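Local atomic coordinates of homoserine O-acetyltransferase (Bacillus anthracis str. 'Ames Ancestor', PDB entry 3I1I), a protein that probably transfers the acetyl group of acetyl-CoA to the hydroxyl of L-homoserine, an early step of methionine biosynthesis, using an alpha/beta-hydrolase fold. Residues I105-G108 against P109-N113; L320-S323 against R324-Y327; Q136-L139 against I140-M143. All coordinates share one frame; numbering follows the deposited sequence.

Contact 1 (I105-G108 against P109-N113). With ACT (acetate ion), chain D.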
loop_
_atom_site.group_PDB
_atom_site.type_symbol
_atom_site.label_atom_id
_atom_site.label_comp_id
_atom_site.label_asym_id
_atom_site.label_seq_id
_atom_site.Cartn_x
_atom_site.Cartn_y
_atom_site.Cartn_z
ATOM N N ILE A 105 18.422 2.950 -22.500
ATOM C CA ILE A 105 18.695 1.680 -23.177
ATOM C C ILE A 105 18.875 0.584 -22.125
ATOM O O ILE A 105 19.832 0.602 -21.351
ATOM C CB ILE A 105 19.975 1.777 -24.096
ATOM C CG1 ILE A 105 19.770 2.861 -25.176
ATOM C CG2 ILE A 105 20.314 0.418 -24.721
ATOM C CD1 ILE A 105 21.074 3.523 -25.677
ATOM N N THR A 106 17.941 -0.363 -22.104
ATOM C CA THR A 106 17.828 -1.315 -21.002
ATOM C C THR A 106 17.400 -2.667 -21.544
ATOM O O THR A 106 16.976 -2.757 -22.691
ATOM C CB THR A 106 16.772 -0.849 -19.963
ATOM O OG1 THR A 106 16.985 -1.546 -18.733
ATOM C CG2 THR A 106 15.333 -1.099 -20.443
ATOM N N THR A 107 17.527 -3.694 -20.718
ATOM C CA THR A 107 16.876 -4.970 -20.981
ATOM C C THR A 107 15.945 -5.312 -19.833
ATOM O O THR A 107 16.328 -5.222 -18.685
ATOM C CB THR A 107 17.899 -6.104 -21.172
ATOM O OG1 THR A 107 18.838 -5.697 -22.167
ATOM C CG2 THR A 107 17.202 -7.399 -21.612
ATOM N N GLY A 108 14.715 -5.678 -20.171
ATOM C CA GLY A 108 13.656 -5.890 -19.196
ATOM C C GLY A 108 12.406 -6.520 -19.803
ATOM O O GLY A 108 12.437 -7.031 -20.939
ATOM N N PRO A 109 11.294 -6.501 -19.049
ATOM C CA PRO A 109 10.086 -7.161 -19.475
ATOM C C PRO A 109 9.472 -6.601 -20.748
ATOM O O PRO A 109 8.713 -7.312 -21.405
ATOM C CB PRO A 109 9.120 -6.973 -18.291
ATOM C CG PRO A 109 9.918 -6.463 -17.174
ATOM C CD PRO A 109 11.158 -5.884 -17.720
ATOM N N LYS A 110 9.770 -5.351 -21.090
ATOM C CA LYS A 110 9.337 -4.827 -22.376
ATOM C C LYS A 110 10.191 -5.272 -23.543
ATOM O O LYS A 110 9.778 -5.091 -24.701
ATOM C CB LYS A 110 9.290 -3.300 -22.383
ATOM C CG LYS A 110 8.013 -2.681 -21.822
ATOM C CD LYS A 110 6.729 -3.127 -22.590
ATOM C CE LYS A 110 5.456 -3.105 -21.685
ATOM N NZ LYS A 110 4.370 -4.128 -22.030
ATOM N N SER A 111 11.376 -5.813 -23.282
ATOM C CA SER A 111 12.283 -6.184 -24.358
ATOM C C SER A 111 11.735 -7.398 -25.109
ATOM O O SER A 111 10.995 -8.219 -24.538
ATOM C CB SER A 111 13.698 -6.455 -23.811
ATOM O OG SER A 111 14.218 -5.302 -23.148
ATOM N N ILE A 112 12.080 -7.503 -26.397
ATOM C CA ILE A 112 11.658 -8.641 -27.209
ATOM C C ILE A 112 12.555 -9.833 -26.901
ATOM O O ILE A 112 13.764 -9.728 -26.940
ATOM C CB ILE A 112 11.768 -8.353 -28.731
ATOM C CG1 ILE A 112 10.994 -7.078 -29.114
ATOM C CG2 ILE A 112 11.317 -9.571 -29.542
ATOM C CD1 ILE A 112 9.495 -7.103 -28.820
ATOM N N ASN A 113 11.966 -10.978 -26.609
ATOM C CA ASN A 113 12.741 -12.207 -26.504
ATOM C C ASN A 113 13.109 -12.674 -27.926
ATOM O O ASN A 113 12.228 -12.874 -28.747
ATOM C CB ASN A 113 11.908 -13.246 -25.795
ATOM C CG ASN A 113 12.622 -14.538 -25.623
ATOM O OD1 ASN A 113 13.707 -14.762 -26.169
ATOM N ND2 ASN A 113 12.005 -15.425 -24.868
HETATM C C ACT D . 17.832 -6.964 -25.944
HETATM O O ACT D . 17.119 -8.002 -26.060
HETATM O OXT ACT D . 17.326 -6.044 -25.246
HETATM C CH3 ACT D . 19.194 -6.827 -26.588
#

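Contact 2 (L320-S323 against R324-Y327). With PO4 (phosphate ion), chain C.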
loop_
_atom_site.group_PDB
_atom_site.type_symbol
_atom_site.label_atom_id
_atom_site.label_comp_id
_atom_site.label_asym_id
_atom_site.label_seq_id
_atom_site.Cartn_x
_atom_site.Cartn_y
_atom_site.Cartn_z
ATOM N N LEU A 320 13.254 5.236 4.687
ATOM C CA LEU A 320 13.400 4.065 3.794
ATOM C C LEU A 320 14.646 3.310 4.155
ATOM O O LEU A 320 14.666 2.093 4.094
ATOM C CB LEU A 320 13.483 4.459 2.317
ATOM C CG LEU A 320 12.169 4.894 1.692
ATOM C CD1 LEU A 320 12.492 5.669 0.404
ATOM C CD2 LEU A 320 11.246 3.681 1.428
ATOM N N GLN A 321 15.679 4.039 4.547
ATOM C CA GLN A 321 16.969 3.460 4.822
ATOM C C GLN A 321 17.492 3.960 6.171
ATOM O O GLN A 321 18.291 4.907 6.235
ATOM C CB GLN A 321 17.946 3.822 3.693
ATOM C CG GLN A 321 17.617 3.179 2.310
ATOM C CD GLN A 321 17.567 1.664 2.360
ATOM O OE1 GLN A 321 18.136 1.018 3.263
ATOM N NE2 GLN A 321 16.841 1.090 1.440
ATOM N N PRO A 322 17.035 3.326 7.264
ATOM C CA PRO A 322 17.424 3.762 8.595
ATOM C C PRO A 322 18.928 3.756 8.770
ATOM O O PRO A 322 19.615 2.803 8.402
ATOM C CB PRO A 322 16.773 2.724 9.484
ATOM C CG PRO A 322 15.588 2.270 8.712
ATOM C CD PRO A 322 16.065 2.225 7.318
ATOM N N SER A 323 19.457 4.812 9.325
ATOM C CA SER A 323 20.883 4.963 9.328
ATOM C C SER A 323 21.594 4.013 10.311
ATOM O O SER A 323 22.807 3.782 10.201
ATOM C CB SER A 323 21.230 6.412 9.636
ATOM O OG SER A 323 21.008 6.650 10.985
ATOM N N ARG A 324 20.881 3.440 11.279
ATOM C CA ARG A 324 21.609 2.598 12.239
ATOM C C ARG A 324 22.417 1.465 11.558
ATOM O O ARG A 324 23.445 1.072 12.058
ATOM C CB ARG A 324 20.707 2.014 13.324
ATOM C CG ARG A 324 19.744 1.012 12.782
ATOM C CD ARG A 324 18.747 0.584 13.834
ATOM N NE ARG A 324 19.380 -0.186 14.884
ATOM C CZ ARG A 324 18.934 -0.300 16.135
ATOM N NH1 ARG A 324 17.835 0.295 16.542
ATOM N NH2 ARG A 324 19.589 -1.055 16.973
ATOM N N TYR A 325 21.959 0.946 10.432
ATOM C CA TYR A 325 22.676 -0.163 9.801
ATOM C C TYR A 325 23.916 0.326 9.066
ATOM O O TYR A 325 24.804 -0.467 8.812
ATOM C CB TYR A 325 21.756 -0.964 8.882
ATOM C CG TYR A 325 20.478 -1.346 9.580
ATOM C CD1 TYR A 325 20.490 -2.270 10.615
ATOM C CD2 TYR A 325 19.273 -0.720 9.259
ATOM C CE1 TYR A 325 19.322 -2.594 11.307
ATOM C CE2 TYR A 325 18.092 -1.047 9.916
ATOM C CZ TYR A 325 18.115 -1.973 10.947
ATOM O OH TYR A 325 16.952 -2.280 11.615
ATOM N N ASN A 326 24.016 1.624 8.747
ATOM C CA ASN A 326 25.291 2.143 8.224
ATOM C C ASN A 326 26.363 2.071 9.331
ATOM O O ASN A 326 27.535 1.691 9.080
ATOM C CB ASN A 326 25.173 3.574 7.720
ATOM C CG ASN A 326 24.493 3.711 6.363
ATOM O OD1 ASN A 326 24.751 4.694 5.674
ATOM N ND2 ASN A 326 23.647 2.765 5.974
ATOM N N TYR A 327 25.971 2.434 10.557
ATOM C CA TYR A 327 26.899 2.403 11.702
ATOM C C TYR A 327 27.352 0.995 12.000
ATOM O O TYR A 327 28.533 0.745 12.257
ATOM C CB TYR A 327 26.271 3.024 12.938
ATOM C CG TYR A 327 26.164 4.523 12.840
ATOM C CD1 TYR A 327 27.266 5.345 13.094
ATOM C CD2 TYR A 327 24.980 5.123 12.433
ATOM C CE1 TYR A 327 27.188 6.740 12.950
ATOM C CE2 TYR A 327 24.875 6.504 12.304
ATOM C CZ TYR A 327 25.973 7.305 12.573
ATOM O OH TYR A 327 25.821 8.667 12.457
HETATM P P PO4 C . 15.637 3.024 15.022
HETATM O O1 PO4 C . 16.057 2.856 13.579
HETATM O O2 PO4 C . 15.549 1.672 15.688
HETATM O O3 PO4 C . 14.301 3.728 15.137
HETATM O O4 PO4 C . 16.648 3.867 15.764
#

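Contact 3 (Q136-L139 against I140-M143)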
loop_
_atom_site.group_PDB
_atom_site.type_symbol
_atom_site.label_atom_id
_atom_site.label_comp_id
_atom_site.label_asym_id
_atom_site.label_seq_id
_atom_site.Cartn_x
_atom_site.Cartn_y
_atom_site.Cartn_z
ATOM N N GLN A 136 28.107 -3.927 -15.527
ATOM C CA GLN A 136 28.949 -2.748 -15.521
ATOM C C GLN A 136 30.454 -3.094 -15.603
ATOM O O GLN A 136 31.222 -2.443 -16.307
ATOM C CB GLN A 136 28.708 -1.969 -14.246
ATOM C CG GLN A 136 27.381 -1.210 -14.197
ATOM C CD GLN A 136 27.196 -0.550 -12.840
ATOM O OE1 GLN A 136 27.624 -1.087 -11.808
ATOM N NE2 GLN A 136 26.612 0.632 -12.838
ATOM N N CYS A 137 30.852 -4.119 -14.862
ATOM C CA CYS A 137 32.209 -4.551 -14.848
ATOM C C CYS A 137 32.694 -5.028 -16.228
ATOM O O CYS A 137 33.844 -4.761 -16.600
ATOM C CB CYS A 137 32.374 -5.665 -13.832
ATOM S SG CYS A 137 34.073 -6.084 -13.588
ATOM N N GLU A 138 31.830 -5.711 -16.984
ATOM C CA GLU A 138 32.190 -6.115 -18.340
ATOM C C GLU A 138 32.469 -4.906 -19.173
ATOM O O GLU A 138 33.415 -4.902 -19.967
ATOM C CB GLU A 138 31.085 -6.861 -19.054
ATOM C CG GLU A 138 30.622 -8.079 -18.348
ATOM C CD GLU A 138 31.441 -9.262 -18.683
ATOM O OE1 GLU A 138 30.856 -10.166 -19.345
ATOM O OE2 GLU A 138 32.641 -9.289 -18.279
ATOM N N LEU A 139 31.608 -3.902 -19.033
ATOM C CA LEU A 139 31.805 -2.653 -19.772
ATOM C C LEU A 139 33.111 -1.984 -19.357
ATOM O O LEU A 139 33.884 -1.610 -20.193
ATOM C CB LEU A 139 30.619 -1.687 -19.593
ATOM C CG LEU A 139 30.836 -0.219 -20.021
ATOM C CD1 LEU A 139 31.389 -0.200 -21.435
ATOM C CD2 LEU A 139 29.554 0.621 -19.931
ATOM N N ILE A 140 33.350 -1.842 -18.060
ATOM C CA ILE A 140 34.587 -1.202 -17.572
ATOM C C ILE A 140 35.838 -1.941 -18.123
ATOM O O ILE A 140 36.762 -1.316 -18.643
ATOM C CB ILE A 140 34.611 -1.173 -16.019
ATOM C CG1 ILE A 140 33.457 -0.274 -15.481
ATOM C CG2 ILE A 140 35.928 -0.657 -15.493
ATOM C CD1 ILE A 140 33.596 1.195 -15.871
ATOM N N LYS A 141 35.833 -3.268 -18.030
ATOM C CA LYS A 141 36.948 -4.061 -18.510
ATOM C C LYS A 141 37.119 -3.881 -20.012
ATOM O O LYS A 141 38.220 -3.595 -20.482
ATOM C CB LYS A 141 36.833 -5.541 -18.122
ATOM C CG LYS A 141 37.052 -5.782 -16.596
ATOM C CD LYS A 141 37.174 -7.314 -16.185
ATOM C CE LYS A 141 35.798 -8.088 -16.107
ATOM N NZ LYS A 141 35.751 -9.353 -15.187
ATOM N N ASP A 142 36.019 -3.942 -20.743
ATOM C CA ASP A 142 36.071 -3.808 -22.177
ATOM C C ASP A 142 36.520 -2.439 -22.619
ATOM O O ASP A 142 37.011 -2.305 -23.742
ATOM C CB ASP A 142 34.741 -4.153 -22.833
ATOM C CG ASP A 142 34.456 -5.640 -22.823
ATOM O OD1 ASP A 142 35.335 -6.430 -22.438
ATOM O OD2 ASP A 142 33.339 -6.031 -23.192
HETATM N N MSE A 143 36.372 -1.435 -21.764
HETATM C CA MSE A 143 36.888 -0.101 -22.050
HETATM C C MSE A 143 38.370 -0.002 -21.691
HETATM O O MSE A 143 38.980 1.026 -21.896
HETATM C CB MSE A 143 36.100 0.958 -21.280
HETATM C CG MSE A 143 34.728 1.209 -21.830
HETATM SE SE MSE A 143 33.751 2.501 -20.706
HETATM C CE MSE A 143 34.780 4.108 -21.116
#

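Contact 1 (I105-G108 against P109-N113)
Gly108 and Ser111 hold the two ends of a type I beta turn, which Ser111 N closes with a hydrogen bond of 2.8 Å to Gly108 O, arriving well above the carbonyl plane. Pro109 and Lys110 take the two middle positions. The serine side chain returns the grip: its OG accepts a hydrogen bond from Gly108 N at 3.0 Å, with an N-H...O angle of 158°. OG lies beside its own backbone N (chi1 -59°), and from there it reaches across the open end of the turn to Gly108 N, so both the N-H and the C=O of the buried glycine are engaged by one residue. The same hydroxyl sits 3.4 Å from Thr107 CA. Thr107 turns its methyl CG2 to within 4.0 Å of Ser111 OG, while its own OG1 is bonded to Gln28 N. An acetate ion, probably from the crystallisation liquor, lies near Thr107 and Ser111, at most weakly bonded to Thr107 OG1. The turn belongs to the long loop between strand 87-91 and helix 129-142: Thr107 rests on Val27 of strand 24-34, and Pro109 packs on Asn278, Ser279 and Tyr282 at the start of helix 277-289.

Contact 2 (L320-S323 against R324-Y327)
Tyr325 carries its ring on the backbone N side (chi1 -50°), which brings CE2 against Pro322 CB of the incoming loop at 4.0 Å; Pro322 O stands obliquely to the same ring, 3.6 Å from Tyr325 CD2. Arg324 sets its CG between the backbone N and the carbonyl carbon (chi1 68°), and the two first torsions together lay the arginine CG over the centre of the tyrosine ring, 3.7 Å above its plane. The arginine chain bends again further out, and beyond that bend the edge of the guanidinium meets a phosphate ion, probably from the crystallisation liquor, which lies near its plane. Arg324 NH1 gives phosphate O2 a hydrogen bond of 2.8 Å, somewhat bent, and Arg324 CD lies 3.5 Å from phosphate O1. The tyrosine hydroxyl is bonded to Glu234 of the second subunit, which puts this corner at an interface.

Here the loop that follows strand 309-313 in the alpha/beta-hydrolase fold winds into helix 324-335. Asp318, in the same loop and probably the acid of a Ser-His-Asp triad, accepts hydrogen bonds from the backbone N of Leu320 and of Gln321.

Ser323 O, at the entry to the helix, accepts two backbone bonds. Asn326 N reaches it at 2.9 Å from above the carbonyl plane, with a bent N-H...O angle of 133°, and Tyr327 N adds a weak bond at 3.5 Å. The Tyr327 ring leans obliquely against the same oxygen, its CD2 3.4 Å from Ser323 O. Ser323 OG and Tyr327 OH both bond to the carboxylate of Glu344, one to each oxygen, whereas Asn326 ND2 donates to Thr180 O.

Contact 3 (Q136-L139 against I140-M143)
Leu139 meets Met143, a selenomethionine, one helical turn further on, and with Ile140 and Lys141 it accounts for most of the surface buried here. The leucine CG stands beside its carbonyl carbon (chi1 165°), and chi2 (51°) then turns CD1 forward to Met143; there CD1 touches Met143 CG at 3.6 Å and the selenium at nearly the same distance. The two side chains run at a slant to each other, and the bend of Met143 at chi3 turns its terminal methyl away from the leucine, leaving CG and SE to make the contact. Leu139 also lies on Phe12 and Thr91, and Met143 on Phe87, so this pair faces strands 10-18 and 87-91.

Ile140 folds its CG1 back over the preceding turn, 3.2 Å from Gln136 O, the oxygen that also accepts Ile140 N at 2.8 Å. Its neighbours beyond the helix are Ile89, Ile145 and Leu148.

Lys141 is on the exposed flank. Its chain bends at chi3 and runs back along the previous turn, placing CE 3.7 Å from Cys137 SG; the buried cysteine side chain also packs on Trp164, Tyr168 and Met171. The lysine NZ remains 4.4 Å from Glu138 OE2, too long for a salt bridge, so any attraction between the two charges is probably loose.

Asp142 turns its carboxylate back beside Glu138 O, acceptor facing acceptor, so that carbonyl is satisfied by Asp142 N and not by the carboxylate. Asp142 O accepts a hydrogen bond from Gln336 of the third subunit. Successive i to i+4 backbone bonds join the two halves, the last from Met143 N to Leu139 O at 2.9 Å and more bent, at 137°. This is the closing turn of an amphipathic helix packed on the central sheet of an alpha/beta-hydrolase fold.

In the fold
From the N terminus, contact 1 comes first, closing a tight turn in the loop after strand 87-91. That loop leads into helix 129-142, whose last turn is contact 3, about 21 Å from contact 1 between centres. Contact 2 follows much later, where the loop after strand 309-313 enters helix 324-335. All three are local and lie in series, so none encloses or crosses another. Contacts 1 and 2 lie on opposite sides of the chain's centre, about 33 Å apart between centres. Contact 1 links strand 24-34 with helix 277-289, contact 3 seats its helix on the sheet, and contacts 2 and 3 each reach a different neighbouring subunit.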